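Local coordinates for 4-oxalocrotonate decarboxylase NahK (Pseudomonas putida, PDB 5D2K), which catalyses the metal-assisted decarboxylation of (3E)-2-oxohex-3-enedioate to 2-oxopent-4-enoate and carbon dioxide, a step in the breakdown of naphthalene, at residues A[23-28]-A[150-155]; A[103-108]-A[248-253]; A[211-216]-A[237-242]; A[253-258]-A[263-268]. The protein carries 1 engineered substitution. All coordinates share one frame; numbering follows the deposited sequence. Where two conformers were deposited one is given.

Interaction 1 of 4, residues A[23-28]-A[150-155]; sequences ENAELN and DSRYEN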
loop_
_atom_site.group_PDB
_atom_site.type_symbol
_atom_site.label_atom_id
_atom_site.label_comp_id
_atom_site.label_asym_id
_atom_site.label_seq_id
_atom_site.Cartn_x
_atom_site.Cartn_y
_atom_site.Cartn_z
ATOM N N GLU A 23 -10.970 -11.891 -3.260
ATOM C CA GLU A 23 -9.949 -12.500 -2.410
ATOM C C GLU A 23 -9.406 -13.797 -3.013
ATOM O O GLU A 23 -8.198 -14.075 -2.936
ATOM C CB GLU A 23 -10.479 -12.776 -1.006
ATOM C CG GLU A 23 -9.317 -13.208 -0.112
ATOM C CD GLU A 23 -9.738 -13.704 1.252
ATOM O OE1 GLU A 23 -10.765 -14.412 1.362
ATOM O OE2 GLU A 23 -9.033 -13.401 2.231
ATOM N N ASN A 24 -10.285 -14.593 -3.624
ATOM C CA ASN A 24 -9.840 -15.863 -4.192
ATOM C C ASN A 24 -8.828 -15.667 -5.317
ATOM O O ASN A 24 -7.947 -16.504 -5.516
ATOM C CB ASN A 24 -11.042 -16.692 -4.690
ATOM C CG ASN A 24 -11.730 -17.434 -3.573
ATOM O OD1 ASN A 24 -11.189 -17.574 -2.485
ATOM N ND2 ASN A 24 -12.922 -17.951 -3.853
ATOM N N ALA A 25 -8.932 -14.558 -6.046
ATOM C CA ALA A 25 -7.953 -14.260 -7.087
ATOM C C ALA A 25 -6.549 -14.068 -6.483
ATOM O O ALA A 25 -5.551 -14.514 -7.042
ATOM C CB ALA A 25 -8.386 -13.023 -7.885
ATOM N N GLU A 26 -6.475 -13.419 -5.326
ATOM C CA GLU A 26 -5.204 -13.286 -4.632
ATOM C C GLU A 26 -4.700 -14.629 -4.087
ATOM O O GLU A 26 -3.543 -15.029 -4.322
ATOM C CB GLU A 26 -5.350 -12.277 -3.490
ATOM C CG GLU A 26 -4.092 -12.104 -2.647
ATOM C CD GLU A 26 -4.294 -12.440 -1.174
ATOM O OE1 GLU A 26 -5.441 -12.379 -0.667
ATOM O OE2 GLU A 26 -3.269 -12.760 -0.522
ATOM N N LEU A 27 -5.567 -15.316 -3.343
ATOM C CA LEU A 27 -5.186 -16.569 -2.690
ATOM C C LEU A 27 -4.857 -17.691 -3.671
ATOM O O LEU A 27 -4.087 -18.595 -3.345
ATOM C CB LEU A 27 -6.303 -17.028 -1.752
ATOM C CG LEU A 27 -6.581 -16.068 -0.603
ATOM C CD1 LEU A 27 -7.754 -16.592 0.203
ATOM C CD2 LEU A 27 -5.338 -15.947 0.259
ATOM N N ASN A 28 -5.439 -17.634 -4.864
ATOM C CA ASN A 28 -5.225 -18.691 -5.846
ATOM C C ASN A 28 -4.504 -18.229 -7.109
ATOM O O ASN A 28 -4.438 -18.952 -8.108
ATOM C CB ASN A 28 -6.572 -19.334 -6.182
ATOM C CG ASN A 28 -7.202 -19.987 -4.965
ATOM O OD1 ASN A 28 -6.860 -21.118 -4.615
ATOM N ND2 ASN A 28 -8.096 -19.270 -4.292
ATOM N N ASP A 150 0.505 -6.035 -6.775
ATOM C CA ASP A 150 0.138 -7.108 -7.692
ATOM C C ASP A 150 -1.366 -7.090 -7.895
ATOM O O ASP A 150 -2.105 -7.860 -7.272
ATOM C CB ASP A 150 0.620 -8.458 -7.135
ATOM C CG ASP A 150 0.566 -9.576 -8.156
ATOM O OD1 ASP A 150 0.766 -9.294 -9.350
ATOM O OD2 ASP A 150 0.333 -10.738 -7.763
ATOM N N SER A 151 -1.834 -6.195 -8.761
ATOM C CA SER A 151 -3.266 -6.082 -9.008
ATOM C C SER A 151 -3.834 -7.402 -9.491
ATOM O O SER A 151 -3.236 -8.061 -10.341
ATOM C CB SER A 151 -3.545 -4.995 -10.045
ATOM O OG SER A 151 -4.935 -4.939 -10.355
ATOM N N ARG A 152 -4.982 -7.786 -8.952
ATOM C CA ARG A 152 -5.627 -9.008 -9.417
ATOM C C ARG A 152 -6.394 -8.776 -10.729
ATOM O O ARG A 152 -6.984 -9.705 -11.262
ATOM C CB ARG A 152 -6.549 -9.576 -8.322
ATOM C CG ARG A 152 -5.843 -10.582 -7.379
ATOM C CD ARG A 152 -4.581 -10.001 -6.693
ATOM N NE ARG A 152 -4.923 -8.888 -5.806
ATOM C CZ ARG A 152 -4.172 -8.469 -4.789
ATOM N NH1 ARG A 152 -4.590 -7.437 -4.050
ATOM N NH2 ARG A 152 -3.020 -9.071 -4.489
ATOM N N TYR A 153 -6.369 -7.556 -11.264
ATOM C CA TYR A 153 -7.030 -7.298 -12.546
ATOM C C TYR A 153 -6.063 -7.466 -13.697
ATOM O O TYR A 153 -4.886 -7.135 -13.582
ATOM C CB TYR A 153 -7.658 -5.901 -12.560
ATOM C CG TYR A 153 -8.659 -5.751 -11.447
ATOM C CD1 TYR A 153 -9.812 -6.524 -11.416
ATOM C CD2 TYR A 153 -8.426 -4.865 -10.407
ATOM C CE1 TYR A 153 -10.720 -6.406 -10.379
ATOM C CE2 TYR A 153 -9.316 -4.738 -9.367
ATOM C CZ TYR A 153 -10.463 -5.508 -9.359
ATOM O OH TYR A 153 -11.337 -5.357 -8.316
ATOM N N GLU A 154 -6.579 -8.006 -14.803
ATOM C CA GLU A 154 -5.759 -8.349 -15.958
ATOM C C GLU A 154 -5.016 -7.140 -16.500
ATOM O O GLU A 154 -5.561 -6.035 -16.548
ATOM C CB GLU A 154 -6.615 -8.973 -17.068
ATOM C CG GLU A 154 -5.826 -9.294 -18.332
ATOM C CD GLU A 154 -6.608 -10.128 -19.323
ATOM O OE1 GLU A 154 -7.803 -10.385 -19.071
ATOM O OE2 GLU A 154 -6.022 -10.528 -20.352
ATOM N N ASN A 155 -3.765 -7.381 -16.891
ATOM C CA ASN A 155 -2.865 -6.374 -17.445
ATOM C C ASN A 155 -2.613 -5.209 -16.501
ATOM O O ASN A 155 -2.255 -4.115 -16.944
ATOM C CB ASN A 155 -3.397 -5.856 -18.782
ATOM C CG ASN A 155 -2.842 -6.628 -19.965
ATOM O OD1 ASN A 155 -3.400 -7.649 -20.375
ATOM N ND2 ASN A 155 -1.729 -6.149 -20.513
#
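The last turn of helix 12-27 leans on the loop that leaves strand 139-149, where A25 and E26 meet the side chain of R152. The arginine meets the helix through its methylenes and one face of its guanidinium. Its CG lies 3.6 Å from A25 CB and equally near the backbone nitrogen of E26, so the methylene sits against the helix surface where these two residues join. Beyond CG the chain folds back, with chi2 at 56° and chi3 at 64°, and this double bend carries CD past E26 CB, 4.0 Å away, and lays the guanidinium alongside the glutamate. E26 CG then covers one face of that group, 3.7 Å from R152 NH2. The two side chains run side by side in the same direction, yet their charged ends do not pair: E26 OE2 stays 5.4 Å from R152 NH2, and the carboxylate and guanidinium planes are 58° apart. Each end is engaged elsewhere, E26 with K58 of helix 44-60 and the hydroxyl of Y94, R152 with the carboxylate of D166 and the carbonyl of S170. In the fold, the contact joins helix 12-27 to the loop between strand 139-149, which bears the magnesium ligand E147, and helix 160-165. Around R152 the loop is shaped by an ST turn, in which S151 OG accepts from Y153 N at 3.1 Å. The helix itself finishes with a doubly used carbonyl: N24 O takes the backbone nitrogen of N28 and, on an in-plane lone pair, N28 ND2 at 3.0 Å.

Interaction 2 of 4, residues A[103-108]-A[248-253]; sequences VDCSKL and VAPGDN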
loop_
_atom_site.group_PDB
_atom_site.type_symbol
_atom_site.label_atom_id
_atom_site.label_comp_id
_atom_site.label_asym_id
_atom_site.label_seq_id
_atom_site.Cartn_x
_atom_site.Cartn_y
_atom_site.Cartn_z
ATOM N N VAL A 103 11.392 -13.706 -2.340
ATOM C CA VAL A 103 9.968 -13.649 -2.647
ATOM C C VAL A 103 9.651 -14.647 -3.749
ATOM O O VAL A 103 10.264 -14.602 -4.815
ATOM C CB VAL A 103 9.554 -12.245 -3.099
ATOM C CG1 VAL A 103 8.086 -12.227 -3.582
ATOM C CG2 VAL A 103 9.766 -11.240 -1.963
ATOM N N ASP A 104 8.691 -15.531 -3.493
ATOM C CA ASP A 104 8.300 -16.552 -4.460
ATOM C C ASP A 104 7.263 -15.991 -5.428
ATOM O O ASP A 104 6.096 -15.811 -5.071
ATOM C CB ASP A 104 7.770 -17.784 -3.722
ATOM C CG ASP A 104 7.367 -18.909 -4.655
ATOM O OD1 ASP A 104 7.559 -18.797 -5.887
ATOM O OD2 ASP A 104 6.863 -19.926 -4.132
ATOM N N CYS A 105 7.697 -15.709 -6.654
ATOM C CA CYS A 105 6.807 -15.147 -7.665
ATOM C C CYS A 105 5.729 -16.117 -8.140
ATOM O O CYS A 105 4.794 -15.704 -8.821
ATOM C CB CYS A 105 7.599 -14.663 -8.874
ATOM S SG CYS A 105 8.653 -13.245 -8.534
ATOM N N SER A 106 5.839 -17.401 -7.800
ATOM C CA SER A 106 4.808 -18.339 -8.233
ATOM C C SER A 106 3.511 -18.082 -7.471
ATOM O O SER A 106 2.454 -18.581 -7.842
ATOM C CB SER A 106 5.257 -19.798 -8.054
ATOM O OG SER A 106 5.253 -20.193 -6.698
ATOM N N LYS A 107 3.597 -17.289 -6.408
ATOM C CA LYS A 107 2.416 -16.926 -5.634
ATOM C C LYS A 107 1.881 -15.565 -6.065
ATOM O O LYS A 107 0.966 -15.020 -5.441
ATOM C CB LYS A 107 2.745 -16.911 -4.140
ATOM C CG LYS A 107 3.266 -18.239 -3.613
ATOM C CD LYS A 107 3.393 -18.221 -2.097
ATOM C CE LYS A 107 3.632 -19.622 -1.550
ATOM N NZ LYS A 107 2.478 -20.532 -1.836
ATOM N N LEU A 108 2.474 -15.021 -7.123
ATOM C CA LEU A 108 2.153 -13.687 -7.611
ATOM C C LEU A 108 1.752 -13.733 -9.082
ATOM O O LEU A 108 2.124 -14.658 -9.811
ATOM C CB LEU A 108 3.349 -12.753 -7.403
ATOM C CG LEU A 108 3.870 -12.696 -5.967
ATOM C CD1 LEU A 108 5.044 -11.720 -5.876
ATOM C CD2 LEU A 108 2.752 -12.293 -4.986
ATOM N N VAL A 248 8.965 -7.051 -11.508
ATOM C CA VAL A 248 9.966 -8.004 -11.036
ATOM C C VAL A 248 9.561 -9.411 -11.463
ATOM O O VAL A 248 8.376 -9.693 -11.685
ATOM C CB VAL A 248 10.156 -7.954 -9.501
ATOM C CG1 VAL A 248 10.909 -6.681 -9.103
ATOM C CG2 VAL A 248 8.807 -8.069 -8.788
ATOM N N ALA A 249 10.557 -10.282 -11.577
ATOM C CA ALA A 249 10.361 -11.629 -12.097
ATOM C C ALA A 249 11.404 -12.569 -11.500
ATOM O O ALA A 249 12.410 -12.110 -10.945
ATOM C CB ALA A 249 10.446 -11.613 -13.632
ATOM N N PRO A 250 11.172 -13.894 -11.599
ATOM C CA PRO A 250 12.156 -14.831 -11.044
ATOM C C PRO A 250 13.577 -14.551 -11.513
ATOM O O PRO A 250 13.796 -14.298 -12.703
ATOM C CB PRO A 250 11.665 -16.189 -11.559
ATOM C CG PRO A 250 10.186 -16.018 -11.654
ATOM C CD PRO A 250 9.996 -14.599 -12.140
ATOM N N GLY A 251 14.520 -14.568 -10.581
ATOM C CA GLY A 251 15.910 -14.286 -10.893
ATOM C C GLY A 251 16.350 -12.861 -10.592
ATOM O O GLY A 251 17.548 -12.584 -10.494
ATOM N N ASP A 252 15.390 -11.948 -10.458
ATOM C CA ASP A 252 15.731 -10.550 -10.175
ATOM C C ASP A 252 16.210 -10.330 -8.738
ATOM O O ASP A 252 15.760 -11.000 -7.806
ATOM C CB ASP A 252 14.530 -9.623 -10.425
ATOM C CG ASP A 252 14.177 -9.482 -11.890
ATOM O OD1 ASP A 252 15.040 -9.759 -12.758
ATOM O OD2 ASP A 252 13.026 -9.086 -12.179
ATOM N N ASN A 253 17.111 -9.375 -8.563
ATOM C CA ASN A 253 17.439 -8.879 -7.235
ATOM C C ASN A 253 17.229 -7.379 -7.229
ATOM O O ASN A 253 17.415 -6.706 -8.240
ATOM C CB ASN A 253 18.865 -9.233 -6.827
ATOM C CG ASN A 253 19.894 -8.565 -7.691
ATOM O OD1 ASN A 253 20.332 -7.446 -7.404
ATOM N ND2 ASN A 253 20.299 -9.245 -8.759
#
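C105 points its side chain at P250 and lies against the CG-CD side of the proline ring: C105 CB is 4.0 Å from P250 CG and only slightly farther from CD of the same ring. The sulfur lies near CD, at the start of the ring, and beside the backbone. With SG anti to the carbonyl carbon of its own residue (chi1 -67°), it comes to rest beside the A249-P250 peptide, 4.0 Å from P250 N and 4.1 Å from A249 C. The cysteine thus touches both the proline ring and the amide link leading into it, all by van der Waals contact, and the area buried between the segments is modest at 113 Å². Both partners belong to tight turns. P250 is the second residue of a type II beta turn from A249 to D252, closed by D252 N bonding to A249 O; the third position, G251, has a positive phi of 98°, as this turn type requires. The D252 carboxylate folds back over the turn, its OD2 accepting from A249 N at 2.8 Å from above the carboxylate plane. On the facing segment C105 begins a short 3-10 turn introduced by D104. There D104 OD1 takes two donors on the same face of its plane, S106 OG at 2.8 Å and S106 N at 2.9 Å, the latter closing an Asx turn. The contact lies at the protein surface, away from the metal and substrate sites, and joins the loop after strand 101-103 to the one entering strand 253-258. F268, on the strand between these two in the five-stranded sheet, is touched by the side chains of V103, C105 and V248.

Interaction 3 of 4, residues A[211-216]-A[237-242]; sequences GHPLSS and IMTGGI. With OOG (2-oxoadipic acid), chain D.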
loop_
_atom_site.group_PDB
_atom_site.type_symbol
_atom_site.label_atom_id
_atom_site.label_comp_id
_atom_site.label_asym_id
_atom_site.label_seq_id
_atom_site.Cartn_x
_atom_site.Cartn_y
_atom_site.Cartn_z
ATOM N N GLY A 211 3.584 16.010 -1.157
ATOM C CA GLY A 211 4.361 17.129 -0.651
ATOM C C GLY A 211 5.133 16.804 0.616
ATOM O O GLY A 211 6.110 17.470 0.952
ATOM N N HIS A 212 4.671 15.780 1.334
ATOM C CA HIS A 212 5.291 15.352 2.587
ATOM C C HIS A 212 4.672 14.020 2.994
ATOM O O HIS A 212 3.459 13.935 3.087
ATOM C CB HIS A 212 5.061 16.375 3.706
ATOM C CG HIS A 212 6.040 16.260 4.825
ATOM N ND1 HIS A 212 6.110 15.155 5.652
ATOM C CD2 HIS A 212 7.006 17.110 5.250
ATOM C CE1 HIS A 212 7.081 15.333 6.532
ATOM N NE2 HIS A 212 7.644 16.506 6.301
ATOM N N PRO A 213 5.494 12.982 3.253
ATOM C CA PRO A 213 4.867 11.702 3.631
ATOM C C PRO A 213 3.896 11.785 4.826
ATOM O O PRO A 213 2.923 11.018 4.895
ATOM C CB PRO A 213 6.081 10.819 3.957
ATOM C CG PRO A 213 7.129 11.307 2.998
ATOM C CD PRO A 213 6.946 12.832 3.032
ATOM N N LEU A 214 4.127 12.717 5.745
ATOM C CA LEU A 214 3.222 12.830 6.889
ATOM C C LEU A 214 1.843 13.370 6.462
ATOM O O LEU A 214 0.844 13.142 7.151
ATOM C CB LEU A 214 3.848 13.705 7.979
ATOM C CG LEU A 214 5.094 13.120 8.646
ATOM C CD1 LEU A 214 5.528 13.975 9.827
ATOM C CD2 LEU A 214 4.856 11.664 9.083
ATOM N N SER A 215 1.770 14.051 5.314
ATOM C CA SER A 215 0.465 14.490 4.800
ATOM C C SER A 215 -0.367 13.297 4.356
ATOM O O SER A 215 -1.594 13.333 4.380
ATOM C CB SER A 215 0.627 15.476 3.638
ATOM O OG SER A 215 1.178 16.710 4.100
ATOM N N SER A 216 0.314 12.236 3.933
ATOM C CA SER A 216 -0.364 11.002 3.585
ATOM C C SER A 216 -1.022 10.366 4.813
ATOM O O SER A 216 -2.137 9.828 4.729
ATOM C CB SER A 216 0.635 10.039 2.944
ATOM O OG SER A 216 -0.028 8.867 2.501
ATOM N N ILE A 237 2.209 2.213 8.960
ATOM C CA ILE A 237 1.605 2.845 7.779
ATOM C C ILE A 237 2.609 3.022 6.650
ATOM O O ILE A 237 3.613 3.716 6.815
ATOM C CB ILE A 237 1.021 4.244 8.107
ATOM C CG1 ILE A 237 0.093 4.189 9.318
ATOM C CG2 ILE A 237 0.314 4.842 6.881
ATOM C CD1 ILE A 237 -0.314 5.579 9.792
ATOM N N MET A 238 2.321 2.436 5.494
ATOM C CA MET A 238 3.134 2.662 4.296
ATOM C C MET A 238 2.559 3.862 3.564
ATOM O O MET A 238 1.403 3.824 3.149
ATOM C CB MET A 238 3.133 1.427 3.392
ATOM C CG MET A 238 3.722 0.203 4.048
ATOM S SD MET A 238 3.833 -1.198 2.903
ATOM C CE MET A 238 4.651 -0.479 1.532
ATOM N N THR A 239 3.341 4.929 3.398
ATOM C CA THR A 239 2.727 6.203 3.032
ATOM C C THR A 239 2.578 6.443 1.538
ATOM O O THR A 239 1.898 7.391 1.142
ATOM C CB THR A 239 3.497 7.405 3.662
ATOM O OG1 THR A 239 4.854 7.436 3.201
ATOM C CG2 THR A 239 3.475 7.324 5.203
ATOM N N GLY A 240 3.165 5.580 0.701
ATOM C CA GLY A 240 2.975 5.687 -0.744
ATOM C C GLY A 240 4.229 5.542 -1.595
ATOM O O GLY A 240 5.339 5.850 -1.174
ATOM N N GLY A 241 4.042 5.054 -2.815
ATOM C CA GLY A 241 5.160 4.867 -3.723
ATOM C C GLY A 241 5.762 6.205 -4.081
ATOM O O GLY A 241 5.064 7.116 -4.552
ATOM N N ILE A 242 7.059 6.333 -3.843
ATOM C CA ILE A 242 7.749 7.583 -4.111
ATOM C C ILE A 242 7.999 7.693 -5.617
ATOM O O ILE A 242 7.946 8.784 -6.192
ATOM C CB ILE A 242 9.039 7.677 -3.280
ATOM C CG1 ILE A 242 8.668 7.912 -1.807
ATOM C CG2 ILE A 242 9.925 8.822 -3.764
ATOM C CD1 ILE A 242 9.774 7.658 -0.794
HETATM C C2 OOG D . -2.420 0.552 -6.561
HETATM C C3 OOG D . -1.445 0.583 -5.395
HETATM C C4 OOG D . -0.940 1.990 -5.154
HETATM C C6 OOG D . 1.122 3.204 -4.117
HETATM O O4 OOG D . 2.068 3.210 -3.295
HETATM O O3 OOG D . 0.949 4.169 -4.905
HETATM C C5 OOG D . 0.200 2.011 -4.161
HETATM C C1 OOG D . -1.697 0.154 -7.832
HETATM O O1 OOG D . -1.998 -0.915 -8.439
HETATM O O2 OOG D . -0.794 0.904 -8.287
HETATM O O5 OOG D . 0.413 1.104 -3.385
#
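One hydrogen bond spans the contact between S216 and T239, running from S216 OG to T239 O over 2.8 Å. The hydroxyl approaches in the carbonyl plane, on a lone pair, with a C=O...donor angle of 129°. It is placed there by a first torsion of -175°, which sets OG anti to the backbone N and aims it off the helix at the backbone of T239. Replacing this serine by an alanine is likely to cost the T239 carbonyl, which also has a weak bond from T73, its short bond and the helix its polar tie to segment 237-242. Van der Waals contacts flank the bond: S216 CB packs on T239 CB at 4.0 Å, while P213 CB lies 3.7 Å from T239 OG1, whose own bond goes to the I117 carbonyl. Helix 213-225 starts at this point, capped by H212, the N-cap residue, whose ND1 accepts from L214 N in the ring plane at 3.1 Å. G240 and G241, which follow T239, line the 2-oxoadipate pocket. There G241 N donates to O4 of 2-oxoadipate at 2.7 Å. The ligand is held further by K69, K77, S169 and L72.

Interaction 4 of 4, residues A[253-258]-A[263-268]; sequences NITVRY and SVSARF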
loop_
_atom_site.group_PDB
_atom_site.type_symbol
_atom_site.label_atom_id
_atom_site.label_comp_id
_atom_site.label_asym_id
_atom_site.label_seq_id
_atom_site.Cartn_x
_atom_site.Cartn_y
_atom_site.Cartn_z
ATOM N N ASN A 253 17.111 -9.375 -8.563
ATOM C CA ASN A 253 17.439 -8.879 -7.235
ATOM C C ASN A 253 17.229 -7.379 -7.229
ATOM O O ASN A 253 17.415 -6.706 -8.240
ATOM C CB ASN A 253 18.865 -9.233 -6.827
ATOM C CG ASN A 253 19.894 -8.565 -7.691
ATOM O OD1 ASN A 253 20.332 -7.446 -7.404
ATOM N ND2 ASN A 253 20.299 -9.245 -8.759
ATOM N N ILE A 254 16.795 -6.856 -6.096
ATOM C CA ILE A 254 16.614 -5.420 -5.981
ATOM C C ILE A 254 17.283 -4.897 -4.724
ATOM O O ILE A 254 17.433 -5.612 -3.725
ATOM C CB ILE A 254 15.102 -5.036 -6.010
ATOM C CG1 ILE A 254 14.343 -5.591 -4.796
ATOM C CG2 ILE A 254 14.450 -5.504 -7.314
ATOM C CD1 ILE A 254 14.108 -4.572 -3.701
ATOM N N THR A 255 17.721 -3.645 -4.796
ATOM C CA THR A 255 18.226 -2.935 -3.640
ATOM C C THR A 255 17.704 -1.518 -3.705
ATOM O O THR A 255 17.899 -0.831 -4.710
ATOM C CB THR A 255 19.760 -2.903 -3.590
ATOM O OG1 THR A 255 20.270 -4.235 -3.443
ATOM C CG2 THR A 255 20.240 -2.045 -2.425
ATOM N N VAL A 256 17.040 -1.072 -2.650
ATOM C CA VAL A 256 16.597 0.317 -2.599
ATOM C C VAL A 256 17.375 1.058 -1.514
ATOM O O VAL A 256 17.347 0.683 -0.342
ATOM C CB VAL A 256 15.092 0.429 -2.342
ATOM C CG1 VAL A 256 14.691 1.889 -2.309
ATOM C CG2 VAL A 256 14.298 -0.313 -3.422
ATOM N N ARG A 257 18.088 2.107 -1.912
ATOM C CA ARG A 257 18.939 2.845 -0.993
ATOM C C ARG A 257 18.208 4.072 -0.484
ATOM O O ARG A 257 17.631 4.837 -1.267
ATOM C CB ARG A 257 20.251 3.252 -1.672
ATOM C CG ARG A 257 20.972 2.079 -2.323
ATOM C CD ARG A 257 22.295 2.498 -2.938
ATOM N NE ARG A 257 22.877 1.372 -3.660
ATOM C CZ ARG A 257 23.517 0.368 -3.072
ATOM N NH1 ARG A 257 23.678 0.359 -1.756
ATOM N NH2 ARG A 257 23.997 -0.627 -3.803
ATOM N N TYR A 258 18.218 4.227 0.831
ATOM C CA TYR A 258 17.564 5.337 1.500
ATOM C C TYR A 258 18.620 6.250 2.073
ATOM O O TYR A 258 19.443 5.813 2.865
ATOM C CB TYR A 258 16.632 4.818 2.606
ATOM C CG TYR A 258 15.396 4.125 2.075
ATOM C CD1 TYR A 258 15.469 2.843 1.531
ATOM C CD2 TYR A 258 14.153 4.758 2.100
ATOM C CE1 TYR A 258 14.342 2.215 1.035
ATOM C CE2 TYR A 258 13.017 4.134 1.609
ATOM C CZ TYR A 258 13.117 2.871 1.069
ATOM O OH TYR A 258 11.984 2.252 0.580
ATOM N N SER A 263 19.850 0.445 3.312
ATOM C CA SER A 263 19.171 -0.068 2.134
ATOM C C SER A 263 18.251 -1.227 2.468
ATOM O O SER A 263 18.426 -1.889 3.483
ATOM C CB SER A 263 20.184 -0.515 1.071
ATOM O OG SER A 263 21.014 -1.548 1.571
ATOM N N VAL A 264 17.269 -1.441 1.596
ATOM C CA VAL A 264 16.349 -2.574 1.654
ATOM C C VAL A 264 16.593 -3.447 0.433
ATOM O O VAL A 264 16.654 -2.935 -0.685
ATOM C CB VAL A 264 14.870 -2.112 1.669
ATOM C CG1 VAL A 264 13.925 -3.307 1.767
ATOM C CG2 VAL A 264 14.628 -1.123 2.803
ATOM N N SER A 265 16.743 -4.757 0.618
ATOM C CA SER A 265 17.049 -5.656 -0.497
ATOM C C SER A 265 16.113 -6.855 -0.510
ATOM O O SER A 265 15.553 -7.220 0.525
ATOM C CB SER A 265 18.499 -6.155 -0.424
ATOM O OG SER A 265 19.441 -5.104 -0.529
ATOM N N ALA A 266 15.978 -7.483 -1.672
ATOM C CA ALA A 266 15.210 -8.710 -1.806
ATOM C C ALA A 266 15.600 -9.400 -3.091
ATOM O O ALA A 266 16.138 -8.766 -4.011
ATOM C CB ALA A 266 13.715 -8.432 -1.787
ATOM N N ARG A 267 15.352 -10.699 -3.154
ATOM C CA ARG A 267 15.507 -11.392 -4.416
ATOM C C ARG A 267 14.262 -12.199 -4.708
ATOM O O ARG A 267 13.475 -12.510 -3.809
ATOM C CB ARG A 267 16.756 -12.275 -4.425
ATOM C CG ARG A 267 16.777 -13.414 -3.446
ATOM C CD ARG A 267 17.984 -14.300 -3.780
ATOM N NE ARG A 267 18.114 -15.445 -2.889
ATOM C CZ ARG A 267 17.739 -16.680 -3.200
ATOM N NH1 ARG A 267 17.897 -17.658 -2.321
ATOM N NH2 ARG A 267 17.206 -16.939 -4.381
ATOM N N PHE A 268 14.080 -12.503 -5.984
ATOM C CA PHE A 268 12.860 -13.134 -6.464
ATOM C C PHE A 268 13.139 -14.470 -7.128
ATOM O O PHE A 268 14.134 -14.625 -7.833
ATOM C CB PHE A 268 12.140 -12.185 -7.426
ATOM C CG PHE A 268 11.711 -10.903 -6.771
ATOM C CD1 PHE A 268 12.599 -9.838 -6.636
ATOM C CD2 PHE A 268 10.439 -10.782 -6.246
ATOM C CE1 PHE A 268 12.211 -8.663 -5.997
ATOM C CE2 PHE A 268 10.038 -9.613 -5.612
ATOM C CZ PHE A 268 10.918 -8.560 -5.487
#
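I254 and F268 meet on the apolar face of this antiparallel hairpin, at the end away from its turn, with I254 CG1 at the edge of the phenyl ring, near its plane, and 3.9 Å from F268 CE1. A chi1 of 65° wedges CG1 between the backbone N and the carbonyl carbon of its own residue, turning it toward the partner strand, where A266 CB also lies 4.2 Å away. A glycine in its place would probably open a gap beside the F268 ring edge and the A266 methyl, leaving the ring freer to shift. Farther along the same face, V264 CG2 comes obliquely to the Y258 ring, 3.8 Å from CE1. The backbones between are joined in regular antiparallel register. I254 pairs with A266 and V256 with V264 as hydrogen-bonded pairs, the shortest bond being V256 N to V264 O at 2.7 Å and almost straight at 171°. The reverse face is polar: T255 and S265 form a non-hydrogen-bonded pair, and a bond between their hydroxyls is doubtful because S265 is modelled in two positions. T255 CG2 also lies over the guanidinium face of R257, which forms a salt bridge with E195. Strand 191-196 flanks 253-258 and strand 101-103 flanks 263-268 in the five-stranded mixed sheet, whose apolar face packs on strands 112-121 and 139-149, where the Y258 hydroxyl bonds to the carbonyl of the metal ligand E116.

In the fold
Interactions 2 and 4 adjoin at the five-stranded sheet, interaction 2 lying largely in the loops next to its strands: their centres are 13 Å apart, they share N253, and G251 N and V103 N probably bond to the carbonyls of F268 and R267. Interaction 1 touches interaction 2 where D150 packs on L108, and their segments alternate along the chain, so segment 150-155 touches both helix 12-27 and segment 103-108. Interaction 3 is nested within the loop closed by interaction 2, yet lies about 26 Å from it, centre to centre, across the chain's middle. Interaction 3 alone of the four touches the bound 2-oxoadipate, with the other contacts farther out.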